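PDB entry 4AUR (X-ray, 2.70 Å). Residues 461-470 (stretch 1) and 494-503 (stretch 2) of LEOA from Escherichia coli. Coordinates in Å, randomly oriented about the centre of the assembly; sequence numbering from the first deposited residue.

Stretch 1, residues 461-470: KLAGSIAKWA
Stretch 2 494-503: QELKEVKASL

A short, loosely wound segment packs against one side of a helix through a small apolar centre, closed at one end by a salt bridge. Stretch 2 is helical throughout 494-503, kinked at 494-495, with phi from -52 to -84 and psi mostly near -40; Glu498 is at -79/-14. Stretch 1 arrives extended through Leu462 and Ala463 (psi near 145), then turns into a weakly bonded helix about 464-467, where Ala467 N bonds to Ala463 O at 2.7 Å; 468-470 keep helical phi/psi without the regular bonds. The register is set by Ile466 and Val499, whose CA atoms lie 6.1 Å apart, and contacts run in reverse order, Leu462 meeting Ser502, Lys468 and Trp469 meeting Glu495; 378 Å² is buried in all, both sides summed.

Ile466 points toward the helix with chi1 m and chi2 t. Ile466 CG2 meets Val499 CG1 at 3.7 Å, while Ile466 CD1 reaches Glu498 O at 3.8 Å and Ser502 OG at 3.4 Å. Val499 (chi1 t) is buried; both methyls approach Ile466, and CG2 also lies 4.0 Å from Trp469 CD1. This compact branched side chain lies between isoleucine and indole. Ser502 (chi1 t) points toward stretch 1, and Leu462 CD2 comes 4.0 Å from Ser502 OG, with no bond.

Glu495 joins the polar and apolar parts. With chi1 t and chi2 87°, Glu495 lays its CG 3.2 Å from Trp469 NE1, oblique to the ring, and brings OE2 to Lys468 NZ at 2.9 Å in a hydrogen-bonded salt bridge. Glu495 OE2 also accepts a weak hydrogen bond from Trp469 NE1 at 3.5 Å, nearly straight at 168°. Lys468 starts sideways, but chi1 p followed by three t torsions carries its amine to the carboxylate. Trp469 (chi1 m, chi2 114°) thus packs on both Val499 and Glu495. Ser465 OG, 3.6 Å from Glu498 OE2, adds a polar margin.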

# COMPACT_ATOMS: atom_id res chain seq x y z
N LYS A 461 -26.54 25.60 63.72
CA LYS A 461 -26.97 25.74 65.12
C LYS A 461 -28.43 26.11 65.14
O LYS A 461 -28.88 26.87 64.29
CB LYS A 461 -26.19 26.83 65.83
CG LYS A 461 -24.86 26.37 66.39
CD LYS A 461 -23.90 27.54 66.60
CE LYS A 461 -22.45 27.07 66.70
NZ LYS A 461 -21.48 28.14 66.33
N LEU A 462 -29.17 25.57 66.10
CA LEU A 462 -30.58 25.88 66.24
C LEU A 462 -30.74 27.14 67.06
O LEU A 462 -29.96 27.39 67.98
CB LEU A 462 -31.34 24.74 66.92
CG LEU A 462 -32.19 23.85 66.01
CD1 LEU A 462 -33.08 22.98 66.87
CD2 LEU A 462 -33.02 24.65 65.02
N ALA A 463 -31.76 27.92 66.74
CA ALA A 463 -32.06 29.11 67.52
C ALA A 463 -32.38 28.70 68.96
O ALA A 463 -32.98 27.64 69.17
CB ALA A 463 -33.23 29.87 66.91
N GLY A 464 -31.97 29.52 69.93
CA GLY A 464 -32.31 29.26 71.33
C GLY A 464 -33.81 29.02 71.52
O GLY A 464 -34.22 28.09 72.22
N SER A 465 -34.62 29.86 70.87
CA SER A 465 -36.08 29.75 70.87
C SER A 465 -36.59 28.39 70.40
O SER A 465 -37.61 27.91 70.90
CB SER A 465 -36.69 30.84 69.97
OG SER A 465 -38.09 30.65 69.76
N ILE A 466 -35.88 27.78 69.45
CA ILE A 466 -36.28 26.50 68.87
C ILE A 466 -35.55 25.31 69.53
O ILE A 466 -35.99 24.17 69.45
CB ILE A 466 -36.07 26.54 67.34
CG1 ILE A 466 -36.94 27.66 66.74
CG2 ILE A 466 -36.43 25.20 66.69
CD1 ILE A 466 -36.55 28.12 65.35
N ALA A 467 -34.46 25.60 70.23
CA ALA A 467 -33.72 24.57 70.96
C ALA A 467 -34.50 23.98 72.14
O ALA A 467 -34.20 22.87 72.58
CB ALA A 467 -32.40 25.14 71.45
N LYS A 468 -35.48 24.72 72.66
CA LYS A 468 -36.24 24.31 73.85
C LYS A 468 -37.33 23.28 73.55
O LYS A 468 -37.86 22.67 74.48
CB LYS A 468 -36.88 25.53 74.52
CG LYS A 468 -38.05 26.12 73.74
CD LYS A 468 -38.23 27.60 74.04
CE LYS A 468 -39.50 28.16 73.42
NZ LYS A 468 -39.46 29.65 73.35
N TRP A 469 -37.69 23.13 72.27
CA TRP A 469 -38.67 22.14 71.82
C TRP A 469 -38.04 20.83 71.37
O TRP A 469 -38.75 19.85 71.13
CB TRP A 469 -39.47 22.70 70.64
CG TRP A 469 -40.31 23.83 71.04
CD1 TRP A 469 -40.19 25.12 70.64
CD2 TRP A 469 -41.41 23.79 71.95
NE1 TRP A 469 -41.15 25.89 71.24
CE2 TRP A 469 -41.91 25.09 72.06
CE3 TRP A 469 -42.01 22.77 72.69
CZ2 TRP A 469 -42.99 25.41 72.88
CZ3 TRP A 469 -43.09 23.08 73.51
CH2 TRP A 469 -43.57 24.39 73.59
N ALA A 470 -36.72 20.84 71.23
CA ALA A 470 -35.95 19.71 70.75
C ALA A 470 -35.40 18.87 71.89
O ALA A 470 -35.35 17.64 71.80
CB ALA A 470 -34.80 20.20 69.88
N GLN A 494 -48.59 28.62 67.00
CA GLN A 494 -47.76 29.62 66.32
C GLN A 494 -46.30 29.33 66.56
O GLN A 494 -45.46 29.53 65.68
CB GLN A 494 -48.07 31.04 66.79
CG GLN A 494 -47.46 32.14 65.92
CD GLN A 494 -47.92 32.09 64.46
OE1 GLN A 494 -47.24 32.61 63.57
NE2 GLN A 494 -49.08 31.47 64.21
N GLU A 495 -45.99 28.87 67.76
CA GLU A 495 -44.64 28.47 68.10
C GLU A 495 -44.20 27.29 67.22
O GLU A 495 -43.06 27.24 66.73
CB GLU A 495 -44.56 28.14 69.58
CG GLU A 495 -43.16 28.06 70.15
CD GLU A 495 -42.59 29.38 70.63
OE1 GLU A 495 -43.19 30.44 70.38
OE2 GLU A 495 -41.52 29.33 71.27
N LEU A 496 -45.12 26.35 66.99
CA LEU A 496 -44.91 25.26 66.02
C LEU A 496 -44.61 25.78 64.61
O LEU A 496 -43.70 25.28 63.95
CB LEU A 496 -46.15 24.35 65.98
CG LEU A 496 -46.18 23.11 65.08
CD1 LEU A 496 -45.16 22.06 65.48
CD2 LEU A 496 -47.57 22.48 65.11
N LYS A 497 -45.36 26.78 64.14
CA LYS A 497 -45.19 27.27 62.77
C LYS A 497 -43.78 27.80 62.52
O LYS A 497 -43.20 27.54 61.47
CB LYS A 497 -46.20 28.36 62.45
CG LYS A 497 -46.36 28.68 60.97
CD LYS A 497 -46.75 27.47 60.13
CE LYS A 497 -47.96 26.73 60.70
NZ LYS A 497 -48.49 25.67 59.78
N GLU A 498 -43.23 28.54 63.47
CA GLU A 498 -41.93 29.15 63.28
C GLU A 498 -40.79 28.15 63.48
O GLU A 498 -39.65 28.41 63.11
CB GLU A 498 -41.75 30.41 64.15
CG GLU A 498 -41.70 30.20 65.66
CD GLU A 498 -41.51 31.51 66.44
OE1 GLU A 498 -42.11 32.54 66.05
OE2 GLU A 498 -40.75 31.51 67.45
N VAL A 499 -41.09 26.99 64.05
CA VAL A 499 -40.09 25.93 64.19
C VAL A 499 -40.02 25.13 62.90
O VAL A 499 -38.95 24.72 62.47
CB VAL A 499 -40.43 25.00 65.38
CG1 VAL A 499 -39.56 23.75 65.36
CG2 VAL A 499 -40.28 25.76 66.69
N LYS A 500 -41.18 24.89 62.30
CA LYS A 500 -41.23 24.25 61.00
C LYS A 500 -40.63 25.14 59.92
O LYS A 500 -39.89 24.69 59.08
CB LYS A 500 -42.65 23.87 60.67
CG LYS A 500 -43.15 22.76 61.57
CD LYS A 500 -44.60 22.50 61.31
CE LYS A 500 -45.00 21.07 61.64
NZ LYS A 500 -46.41 20.83 61.24
N ALA A 501 -40.93 26.41 59.98
CA ALA A 501 -40.27 27.34 59.09
C ALA A 501 -38.77 27.14 59.20
O ALA A 501 -38.04 27.17 58.19
CB ALA A 501 -40.66 28.76 59.46
N SER A 502 -38.31 26.90 60.43
CA SER A 502 -36.88 26.74 60.73
C SER A 502 -36.28 25.48 60.13
O SER A 502 -35.14 25.48 59.65
CB SER A 502 -36.65 26.75 62.24
OG SER A 502 -35.28 26.81 62.54
N LEU A 503 -37.04 24.40 60.14
CA LEU A 503 -36.49 23.15 59.67
C LEU A 503 -36.51 23.09 58.17
O LEU A 503 -35.58 22.59 57.58
CB LEU A 503 -37.25 21.97 60.27
CG LEU A 503 -37.06 21.80 61.79
CD1 LEU A 503 -37.89 20.62 62.27
CD2 LEU A 503 -35.60 21.63 62.16